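Local coordinates for DinB-like domain-containing protein (PDB 3CEX) that is of unknown function but belongs to the DinB superfamily of helical-bundle proteins, whose better-studied members often bind a metal ion, at residues 25-30 against 164-169; 60-65 against 119-124; 67-72 against 108-113. All blocks are in the same frame, centred on the assembly; numbering follows the deposited sequence.

Interaction 1: 25-30 against 164-169; sequences LAQMTV and YTRRLV. With ACY (acetic acid), chain C.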
loop_
_atom_site.group_PDB
_atom_site.type_symbol
_atom_site.label_atom_id
_atom_site.label_comp_id
_atom_site.label_asym_id
_atom_site.label_seq_id
_atom_site.Cartn_x
_atom_site.Cartn_y
_atom_site.Cartn_z
ATOM N N LEU A 25 -12.283 2.005 -9.666
ATOM C CA LEU A 25 -13.198 1.281 -10.537
ATOM C C LEU A 25 -14.414 2.108 -10.964
ATOM O O LEU A 25 -14.826 2.017 -12.092
ATOM C CB LEU A 25 -13.680 -0.006 -9.863
ATOM C CG LEU A 25 -14.362 -1.021 -10.763
ATOM C CD1 LEU A 25 -13.409 -1.551 -11.861
ATOM C CD2 LEU A 25 -14.886 -2.168 -9.865
ATOM N N ALA A 26 -14.956 2.902 -10.049
ATOM C CA ALA A 26 -16.080 3.785 -10.328
ATOM C C ALA A 26 -15.785 4.776 -11.462
ATOM O O ALA A 26 -16.718 5.283 -12.062
ATOM C CB ALA A 26 -16.550 4.566 -9.039
ATOM N N GLN A 27 -14.515 5.070 -11.755
ATOM C CA GLN A 27 -14.204 6.020 -12.837
ATOM C C GLN A 27 -14.074 5.353 -14.186
ATOM O O GLN A 27 -13.863 6.048 -15.176
ATOM C CB GLN A 27 -12.932 6.813 -12.529
ATOM C CG GLN A 27 -13.053 7.632 -11.242
ATOM C CD GLN A 27 -11.754 8.295 -10.869
ATOM O OE1 GLN A 27 -11.231 9.149 -11.621
ATOM N NE2 GLN A 27 -11.207 7.911 -9.706
HETATM N N MSE A 28 -14.210 4.031 -14.258
HETATM C CA MSE A 28 -13.885 3.322 -15.489
HETATM C C MSE A 28 -15.068 2.553 -16.045
HETATM O O MSE A 28 -15.905 2.099 -15.296
HETATM C CB MSE A 28 -12.741 2.324 -15.224
HETATM C CG MSE A 28 -11.574 3.008 -14.565
HETATM SE SE MSE A 28 -10.129 1.823 -14.037
HETATM C CE MSE A 28 -9.041 1.804 -15.707
ATOM N N THR A 29 -15.098 2.381 -17.355
ATOM C CA THR A 29 -15.954 1.367 -17.985
ATOM C C THR A 29 -15.289 0.004 -17.773
ATOM O O THR A 29 -14.117 -0.056 -17.405
ATOM C CB THR A 29 -16.103 1.619 -19.503
ATOM O OG1 THR A 29 -14.818 1.442 -20.129
ATOM C CG2 THR A 29 -16.647 3.044 -19.772
ATOM N N VAL A 30 -16.037 -1.080 -17.968
ATOM C CA VAL A 30 -15.466 -2.414 -17.826
ATOM C C VAL A 30 -14.366 -2.637 -18.877
ATOM O O VAL A 30 -13.362 -3.247 -18.567
ATOM C CB VAL A 30 -16.546 -3.562 -17.860
ATOM C CG1 VAL A 30 -17.264 -3.590 -19.132
ATOM C CG2 VAL A 30 -15.904 -4.927 -17.627
ATOM N N TYR A 164 -2.409 4.153 -10.589
ATOM C CA TYR A 164 -1.480 4.390 -11.697
ATOM C C TYR A 164 -1.964 3.788 -13.015
ATOM O O TYR A 164 -1.913 4.443 -14.042
ATOM C CB TYR A 164 -0.045 3.954 -11.281
ATOM C CG TYR A 164 0.772 5.077 -10.646
ATOM C CD1 TYR A 164 0.165 6.162 -10.034
ATOM C CD2 TYR A 164 2.150 5.062 -10.669
ATOM C CE1 TYR A 164 0.909 7.216 -9.490
ATOM C CE2 TYR A 164 2.884 6.103 -10.142
ATOM C CZ TYR A 164 2.247 7.177 -9.544
ATOM O OH TYR A 164 2.974 8.226 -9.002
ATOM N N THR A 165 -2.404 2.538 -12.999
ATOM C CA THR A 165 -2.955 1.944 -14.204
ATOM C C THR A 165 -4.138 2.770 -14.725
ATOM O O THR A 165 -4.284 2.984 -15.925
ATOM C CB THR A 165 -3.468 0.540 -13.936
ATOM O OG1 THR A 165 -2.364 -0.317 -13.648
ATOM C CG2 THR A 165 -4.226 0.007 -15.181
ATOM N N ARG A 166 -5.008 3.205 -13.823
ATOM C CA ARG A 166 -6.145 4.060 -14.191
ATOM C C ARG A 166 -5.666 5.309 -14.904
ATOM O O ARG A 166 -6.186 5.660 -15.975
ATOM C CB ARG A 166 -6.964 4.454 -12.950
ATOM C CG ARG A 166 -8.258 5.253 -13.229
ATOM C CD ARG A 166 -8.679 6.084 -12.015
ATOM N NE ARG A 166 -7.824 7.243 -11.773
ATOM C CZ ARG A 166 -7.417 7.679 -10.571
ATOM N NH1 ARG A 166 -6.653 8.758 -10.497
ATOM N NH2 ARG A 166 -7.755 7.053 -9.447
ATOM N N ARG A 167 -4.679 5.982 -14.329
ATOM C CA ARG A 167 -4.102 7.175 -14.940
ATOM C C ARG A 167 -3.544 6.919 -16.331
ATOM O O ARG A 167 -3.755 7.720 -17.238
ATOM C CB ARG A 167 -3.052 7.830 -14.026
ATOM C CG ARG A 167 -3.665 8.410 -12.743
ATOM C CD ARG A 167 -2.621 8.849 -11.747
ATOM N NE ARG A 167 -3.206 9.423 -10.535
ATOM C CZ ARG A 167 -2.505 10.015 -9.560
ATOM N NH1 ARG A 167 -1.188 10.169 -9.660
ATOM N NH2 ARG A 167 -3.123 10.487 -8.485
ATOM N N LEU A 168 -2.873 5.786 -16.504
ATOM C CA LEU A 168 -2.323 5.427 -17.809
ATOM C C LEU A 168 -3.402 5.084 -18.810
ATOM O O LEU A 168 -3.257 5.362 -20.001
ATOM C CB LEU A 168 -1.378 4.222 -17.662
ATOM C CG LEU A 168 -0.133 4.448 -16.823
ATOM C CD1 LEU A 168 0.568 3.153 -16.523
ATOM C CD2 LEU A 168 0.785 5.426 -17.567
ATOM N N VAL A 169 -4.505 4.514 -18.339
ATOM C CA VAL A 169 -5.531 4.019 -19.245
ATOM C C VAL A 169 -6.521 5.111 -19.641
ATOM O O VAL A 169 -6.895 5.223 -20.818
ATOM C CB VAL A 169 -6.285 2.790 -18.645
ATOM C CG1 VAL A 169 -7.473 2.401 -19.527
ATOM C CG2 VAL A 169 -5.315 1.604 -18.458
HETATM C C ACY C . -6.141 9.532 -6.860
HETATM O O ACY C . -7.005 8.617 -6.701
HETATM O OXT ACY C . -5.791 9.968 -7.992
HETATM C CH3 ACY C . -5.482 10.159 -5.640
#

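Interaction 2: 60-65 against 119-124; sequences SALNHS and KSYLDQ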
loop_
_atom_site.group_PDB
_atom_site.type_symbol
_atom_site.label_atom_id
_atom_site.label_comp_id
_atom_site.label_asym_id
_atom_site.label_seq_id
_atom_site.Cartn_x
_atom_site.Cartn_y
_atom_site.Cartn_z
ATOM N N SER A 60 -7.898 -18.214 3.796
ATOM C CA SER A 60 -8.548 -19.541 3.810
ATOM C C SER A 60 -7.558 -20.645 4.214
ATOM O O SER A 60 -7.931 -21.551 4.939
ATOM C CB SER A 60 -9.210 -19.862 2.471
ATOM O OG SER A 60 -10.290 -18.971 2.243
ATOM N N ALA A 61 -6.312 -20.550 3.749
ATOM C CA ALA A 61 -5.226 -21.454 4.162
ATOM C C ALA A 61 -4.897 -21.377 5.678
ATOM O O ALA A 61 -4.739 -22.395 6.321
ATOM C CB ALA A 61 -3.968 -21.196 3.318
ATOM N N LEU A 62 -4.813 -20.180 6.252
ATOM C CA LEU A 62 -4.681 -20.030 7.715
ATOM C C LEU A 62 -5.887 -20.581 8.487
ATOM O O LEU A 62 -5.763 -20.989 9.637
ATOM C CB LEU A 62 -4.513 -18.561 8.101
ATOM C CG LEU A 62 -3.220 -17.888 7.660
ATOM C CD1 LEU A 62 -3.299 -16.422 7.992
ATOM C CD2 LEU A 62 -1.974 -18.545 8.305
ATOM N N ASN A 63 -7.054 -20.549 7.848
ATOM C CA ASN A 63 -8.308 -20.959 8.459
ATOM C C ASN A 63 -8.631 -22.416 8.151
ATOM O O ASN A 63 -9.703 -22.892 8.499
ATOM C CB ASN A 63 -9.418 -20.055 7.934
ATOM C CG ASN A 63 -10.539 -19.892 8.900
ATOM O OD1 ASN A 63 -10.325 -19.484 10.036
ATOM N ND2 ASN A 63 -11.763 -20.199 8.458
ATOM N N HIS A 64 -7.712 -23.106 7.473
ATOM C CA HIS A 64 -7.895 -24.488 7.038
ATOM C C HIS A 64 -9.208 -24.730 6.283
ATOM O O HIS A 64 -9.744 -25.842 6.317
ATOM C CB HIS A 64 -7.753 -25.456 8.244
ATOM C CG HIS A 64 -6.421 -25.354 8.926
ATOM N ND1 HIS A 64 -5.330 -26.114 8.552
ATOM C CD2 HIS A 64 -5.984 -24.532 9.913
ATOM C CE1 HIS A 64 -4.286 -25.780 9.292
ATOM N NE2 HIS A 64 -4.654 -24.820 10.124
ATOM N N SER A 65 -9.716 -23.702 5.597
ATOM C CA SER A 65 -10.980 -23.806 4.859
ATOM C C SER A 65 -10.684 -23.716 3.364
ATOM O O SER A 65 -9.622 -23.224 2.956
ATOM C CB SER A 65 -11.998 -22.730 5.316
ATOM O OG SER A 65 -11.485 -21.375 5.292
ATOM N N LYS A 119 -11.393 -9.746 7.516
ATOM C CA LYS A 119 -11.732 -9.014 8.743
ATOM C C LYS A 119 -12.297 -9.925 9.822
ATOM O O LYS A 119 -12.059 -9.697 11.011
ATOM C CB LYS A 119 -12.720 -7.895 8.442
ATOM C CG LYS A 119 -12.113 -6.762 7.625
ATOM C CD LYS A 119 -13.202 -5.783 7.121
ATOM C CE LYS A 119 -13.305 -4.594 7.974
ATOM N NZ LYS A 119 -14.427 -3.674 7.544
ATOM N N SER A 120 -13.067 -10.929 9.409
ATOM C CA SER A 120 -13.565 -11.952 10.298
ATOM C C SER A 120 -12.419 -12.728 10.927
ATOM O O SER A 120 -12.422 -12.938 12.118
ATOM C CB SER A 120 -14.476 -12.928 9.558
ATOM O OG SER A 120 -14.896 -13.974 10.427
ATOM N N TYR A 121 -11.434 -13.112 10.128
ATOM C CA TYR A 121 -10.295 -13.846 10.659
ATOM C C TYR A 121 -9.544 -12.969 11.664
ATOM O O TYR A 121 -9.228 -13.421 12.777
ATOM C CB TYR A 121 -9.355 -14.340 9.541
ATOM C CG TYR A 121 -8.245 -15.240 10.060
ATOM C CD1 TYR A 121 -8.456 -16.598 10.252
ATOM C CD2 TYR A 121 -7.001 -14.734 10.371
ATOM C CE1 TYR A 121 -7.446 -17.422 10.751
ATOM C CE2 TYR A 121 -5.986 -15.555 10.872
ATOM C CZ TYR A 121 -6.223 -16.884 11.056
ATOM O OH TYR A 121 -5.230 -17.665 11.569
ATOM N N LEU A 122 -9.297 -11.716 11.284
ATOM C CA LEU A 122 -8.551 -10.783 12.119
ATOM C C LEU A 122 -9.251 -10.561 13.457
ATOM O O LEU A 122 -8.605 -10.398 14.490
ATOM C CB LEU A 122 -8.341 -9.421 11.419
ATOM C CG LEU A 122 -7.242 -9.428 10.344
ATOM C CD1 LEU A 122 -7.152 -8.077 9.661
ATOM C CD2 LEU A 122 -5.928 -9.786 10.945
ATOM N N ASP A 123 -10.570 -10.511 13.412
ATOM C CA ASP A 123 -11.362 -10.289 14.615
ATOM C C ASP A 123 -11.390 -11.494 15.547
ATOM O O ASP A 123 -11.715 -11.350 16.731
ATOM C CB ASP A 123 -12.780 -9.909 14.220
ATOM C CG ASP A 123 -12.872 -8.500 13.671
ATOM O OD1 ASP A 123 -12.002 -7.661 14.059
ATOM O OD2 ASP A 123 -13.800 -8.228 12.840
ATOM N N GLN A 124 -11.085 -12.678 15.021
ATOM C CA GLN A 124 -11.184 -13.908 15.810
ATOM C C GLN A 124 -9.831 -14.519 16.177
ATOM O O GLN A 124 -9.753 -15.321 17.100
ATOM C CB GLN A 124 -12.080 -14.927 15.104
ATOM C CG GLN A 124 -13.523 -14.436 14.958
ATOM C CD GLN A 124 -14.403 -15.399 14.174
ATOM O OE1 GLN A 124 -14.925 -15.051 13.108
ATOM N NE2 GLN A 124 -14.579 -16.608 14.696
HETATM O O HOH W 1 -6.005 -20.045 12.226
#

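Interaction 3: 67-72 against 108-113; sequences PLWLSQ and SDYLAA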
loop_
_atom_site.group_PDB
_atom_site.type_symbol
_atom_site.label_atom_id
_atom_site.label_comp_id
_atom_site.label_asym_id
_atom_site.label_seq_id
_atom_site.Cartn_x
_atom_site.Cartn_y
_atom_site.Cartn_z
ATOM N N PRO A 67 -10.925 -22.120 -0.232
ATOM C CA PRO A 67 -11.108 -20.715 -0.588
ATOM C C PRO A 67 -12.485 -20.417 -1.183
ATOM O O PRO A 67 -13.096 -21.294 -1.779
ATOM C CB PRO A 67 -10.005 -20.474 -1.625
ATOM C CG PRO A 67 -9.717 -21.783 -2.184
ATOM C CD PRO A 67 -9.895 -22.763 -1.066
ATOM N N LEU A 68 -12.968 -19.194 -1.001
ATOM C CA LEU A 68 -14.278 -18.779 -1.513
ATOM C C LEU A 68 -14.352 -18.869 -3.029
ATOM O O LEU A 68 -15.431 -19.124 -3.582
ATOM C CB LEU A 68 -14.605 -17.342 -1.092
ATOM C CG LEU A 68 -14.508 -17.001 0.386
ATOM C CD1 LEU A 68 -14.680 -15.502 0.535
ATOM C CD2 LEU A 68 -15.506 -17.771 1.242
ATOM N N TRP A 69 -13.207 -18.657 -3.689
ATOM C CA TRP A 69 -13.076 -18.792 -5.143
ATOM C C TRP A 69 -13.806 -20.044 -5.637
ATOM O O TRP A 69 -14.520 -19.999 -6.650
ATOM C CB TRP A 69 -11.591 -18.877 -5.521
ATOM C CG TRP A 69 -11.286 -18.950 -6.991
ATOM C CD1 TRP A 69 -10.717 -19.995 -7.655
ATOM C CD2 TRP A 69 -11.519 -17.935 -7.978
ATOM N NE1 TRP A 69 -10.559 -19.690 -8.982
ATOM C CE2 TRP A 69 -11.064 -18.448 -9.222
ATOM C CE3 TRP A 69 -12.084 -16.662 -7.943
ATOM C CZ2 TRP A 69 -11.130 -17.715 -10.409
ATOM C CZ3 TRP A 69 -12.138 -15.923 -9.117
ATOM C CH2 TRP A 69 -11.682 -16.453 -10.336
ATOM N N LEU A 70 -13.584 -21.138 -4.906
ATOM C CA LEU A 70 -14.234 -22.423 -5.105
ATOM C C LEU A 70 -15.522 -22.585 -4.282
ATOM O O LEU A 70 -16.585 -22.871 -4.824
ATOM C CB LEU A 70 -13.269 -23.548 -4.723
ATOM C CG LEU A 70 -12.005 -23.693 -5.576
ATOM C CD1 LEU A 70 -11.208 -24.913 -5.067
ATOM C CD2 LEU A 70 -12.325 -23.835 -7.076
ATOM N N SER A 71 -15.421 -22.406 -2.972
ATOM C CA SER A 71 -16.545 -22.679 -2.070
ATOM C C SER A 71 -17.804 -21.824 -2.321
ATOM O O SER A 71 -18.913 -22.282 -2.094
ATOM C CB SER A 71 -16.107 -22.540 -0.608
ATOM O OG SER A 71 -16.183 -21.190 -0.169
ATOM N N GLN A 72 -17.632 -20.593 -2.781
ATOM C CA GLN A 72 -18.769 -19.731 -3.178
ATOM C C GLN A 72 -18.918 -19.653 -4.707
ATOM O O GLN A 72 -19.737 -18.905 -5.220
ATOM C CB GLN A 72 -18.612 -18.330 -2.601
ATOM C CG GLN A 72 -18.884 -18.226 -1.115
ATOM C CD GLN A 72 -18.648 -16.838 -0.560
ATOM O OE1 GLN A 72 -18.263 -15.921 -1.269
ATOM N NE2 GLN A 72 -18.852 -16.691 0.737
ATOM N N SER A 108 -16.179 -6.007 -7.593
ATOM C CA SER A 108 -16.572 -5.412 -6.337
ATOM C C SER A 108 -17.075 -6.459 -5.360
ATOM O O SER A 108 -16.778 -6.394 -4.147
ATOM C CB SER A 108 -17.688 -4.401 -6.536
ATOM O OG SER A 108 -17.210 -3.282 -7.204
ATOM N N ASP A 109 -17.895 -7.377 -5.879
ATOM C CA ASP A 109 -18.513 -8.427 -5.050
ATOM C C ASP A 109 -17.490 -9.427 -4.508
ATOM O O ASP A 109 -17.519 -9.800 -3.303
ATOM C CB ASP A 109 -19.614 -9.148 -5.839
ATOM C CG ASP A 109 -20.821 -8.281 -6.111
ATOM O OD1 ASP A 109 -20.957 -7.183 -5.514
ATOM O OD2 ASP A 109 -21.657 -8.713 -6.940
ATOM N N TYR A 110 -16.562 -9.861 -5.354
ATOM C CA TYR A 110 -15.572 -10.824 -4.889
ATOM C C TYR A 110 -14.577 -10.152 -3.915
ATOM O O TYR A 110 -14.206 -10.725 -2.887
ATOM C CB TYR A 110 -14.853 -11.500 -6.070
ATOM C CG TYR A 110 -13.812 -12.538 -5.674
ATOM C CD1 TYR A 110 -14.038 -13.441 -4.629
ATOM C CD2 TYR A 110 -12.627 -12.635 -6.350
ATOM C CE1 TYR A 110 -13.049 -14.414 -4.273
ATOM C CE2 TYR A 110 -11.666 -13.579 -6.003
ATOM C CZ TYR A 110 -11.870 -14.460 -4.964
ATOM O OH TYR A 110 -10.880 -15.388 -4.654
ATOM N N LEU A 111 -14.171 -8.923 -4.207
ATOM C CA LEU A 111 -13.318 -8.200 -3.261
ATOM C C LEU A 111 -14.010 -7.974 -1.904
ATOM O O LEU A 111 -13.397 -8.165 -0.855
ATOM C CB LEU A 111 -12.832 -6.857 -3.840
ATOM C CG LEU A 111 -11.798 -6.068 -3.017
ATOM C CD1 LEU A 111 -10.517 -6.907 -2.775
ATOM C CD2 LEU A 111 -11.425 -4.738 -3.775
ATOM N N ALA A 112 -15.279 -7.587 -1.929
ATOM C CA ALA A 112 -16.040 -7.387 -0.682
ATOM C C ALA A 112 -16.124 -8.676 0.137
ATOM O O ALA A 112 -15.994 -8.645 1.374
ATOM C CB ALA A 112 -17.473 -6.852 -0.980
ATOM N N ALA A 113 -16.350 -9.808 -0.547
ATOM C CA ALA A 113 -16.358 -11.105 0.110
ATOM C C ALA A 113 -14.990 -11.428 0.700
ATOM O O ALA A 113 -14.911 -11.945 1.813
ATOM C CB ALA A 113 -16.812 -12.216 -0.834
#

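Interaction 1: 25-30 against 164-169
Gln27 lays its carboxamide over one face of the Arg166 guanidinium. The two planes are 31° apart, and OE1 of Gln27 sits 3.9 Å above the guanidinium plane, offset toward its rim. NE2 of Gln27 approaches NH2 of Arg166 at 3.6 Å, which is van der Waals contact between two donors; that NE2 bonds Glu23 O, and OE1 takes a weak bond from Lys172 NZ. Arg166 reaches this place with CG anti to its backbone N (chi1 -175°) and a turn at chi3 (72°) that swings the flat head beside the loop.

Selenomethionine Met28 supplies the apolar half. It is extended through chi2, with a bend at chi3. Its SE meets Arg166 CG at 4.0 Å, while its CE lies against the helix surface, 4.1 Å from Val169 CB. The loop between helices 8-25 and 30-33 is thereby joined to the C-terminal part of helix 144-170.

At its edge, Arg166 grips a bound acetate through NH1 to OXT (2.9 Å) and NH2 to O (3.2 Å). NH2 of Arg167 adds a third bond, to OXT of the acetate at 2.8 Å. Arg166 NH1 also forms a salt bridge with the terminal carboxylate of Lys172, and its NH2 bonds Thr24. The acetate probably comes from the crystallisation liquor. Arg166 thus spends its N-H groups on these partners while Gln27 covers a face, and the paired arginines probably favour an ionised acetate.

Interaction 2: 60-65 against 119-124
The backbones come nearest at Asn63 and Tyr121, whose CA atoms are 7.7 Å apart, where the end of helix 44-62 passes the last turns of helix 104-124. Tyr121 spans that gap. Its CG stands anti to the backbone N (chi1 -174°), which directs the ring from its own helix to the end of the other, so that the aromatic group meets both Leu62 and Asn63. Against Leu62 it is the hydroxyl end that touches: OH of Tyr121 lies 3.7 Å from CB of Leu62, and farther along the leucine CD1 is 4.0 Å from CE2 of the ring. The two side chains are roughly perpendicular. Asn63 takes a different part of the ring. Its OD1 lies in the ring plane at the edge, 3.4 Å from CD1 and 3.6 Å from CE1 of Tyr121, and from there the carbonyl oxygen faces the slightly positive aromatic C-H groups. The amide plane itself is turned 86° from the ring.

The helix under these residues finishes in a Schellman motif. His64 takes positive phi (51°), Ser65 N bonds Ser60 O at 2.9 Å, and a weaker bond runs from His64 N to Ala61 O. This ending brings Ser65 OG round to a weak hydrogen bond from Asn63 ND2, which lightly steadies that end of the amide.

A water lying in the plane of the ring joins the two segments: it donates to Leu62 O at 2.8 Å and is hydrogen-bonded to Tyr121 OH at 2.6 Å. The phenol also bonds Arg144 NH1. Arg144 stands at the start of helix 144-170, and Leu148 of that helix touches both Tyr121 and Leu62.

Interaction 3: 67-72 against 108-113
Trp69 and Tyr110 form the aromatic part of the contact. CE3 of the Trp69 indole is 3.7 Å from CE2 of Tyr110; the six-membered ring and the phenol ring meet obliquely, with centroids 5.5 Å apart and planes at 43°. The phenol end also abuts the base of the tryptophan, OH of Tyr110 lying 3.7 Å from CB of Trp69. With CG anti to the backbone N, chi1 -179° carries the Tyr110 ring across to the indole, which meets it with its CE3 and CZ3 side.

One turn along helix 104-124, Ala113 receives two smaller contacts. Leu68 CD1 rests 4.1 Å from Ala113 CB and 3.8 Å from Ala113 O; Gln72 OE1 is 4.0 Å from Ala113 CB.

In the second shell Asp56 of helix 44-62 ties both partners together: its OD2 bonds Tyr110 OH and Trp69 N, and its OD1 bonds Leu68 N, at the start of helix 68-71. Trp69 NE1 bonds Asp84, and its ring makes a cation-pi contact with Arg53. Trp74 meets the Tyr110 ring and bonds Gln72 OE1 through its NE1. Although the two segments touch by van der Waals contact, one carboxylate thus fixes the phenol oxygen and the first N-H groups of the short helix together, while the turn of the rings rests on Arg53, Trp74 and Asp84 jointly.

How the interactions relate
Interactions 1 and 2 are 31 Å apart between centres, on opposite sides of the chain's centre, and their nearest atoms remain about 17 Å apart. Interaction 3 touches both: Leu25 CD2 packs on Ser108 OG at 3.7 Å toward interaction 1, and Ser60 OG lies 3.4 Å from Pro67 CA toward interaction 2. The contacts are nested along the chain, with 67-72/108-113 inside 60-65/119-124, and that pair inside 25-30/164-169. Interactions 2 and 3, centres 14 Å apart, share helix 104-124, and helix 44-62 supplies Leu62 to one and Asp56 to the other. No active site is established; the acetate belongs to interaction 1, whose centre is 22 Å from that of interaction 3.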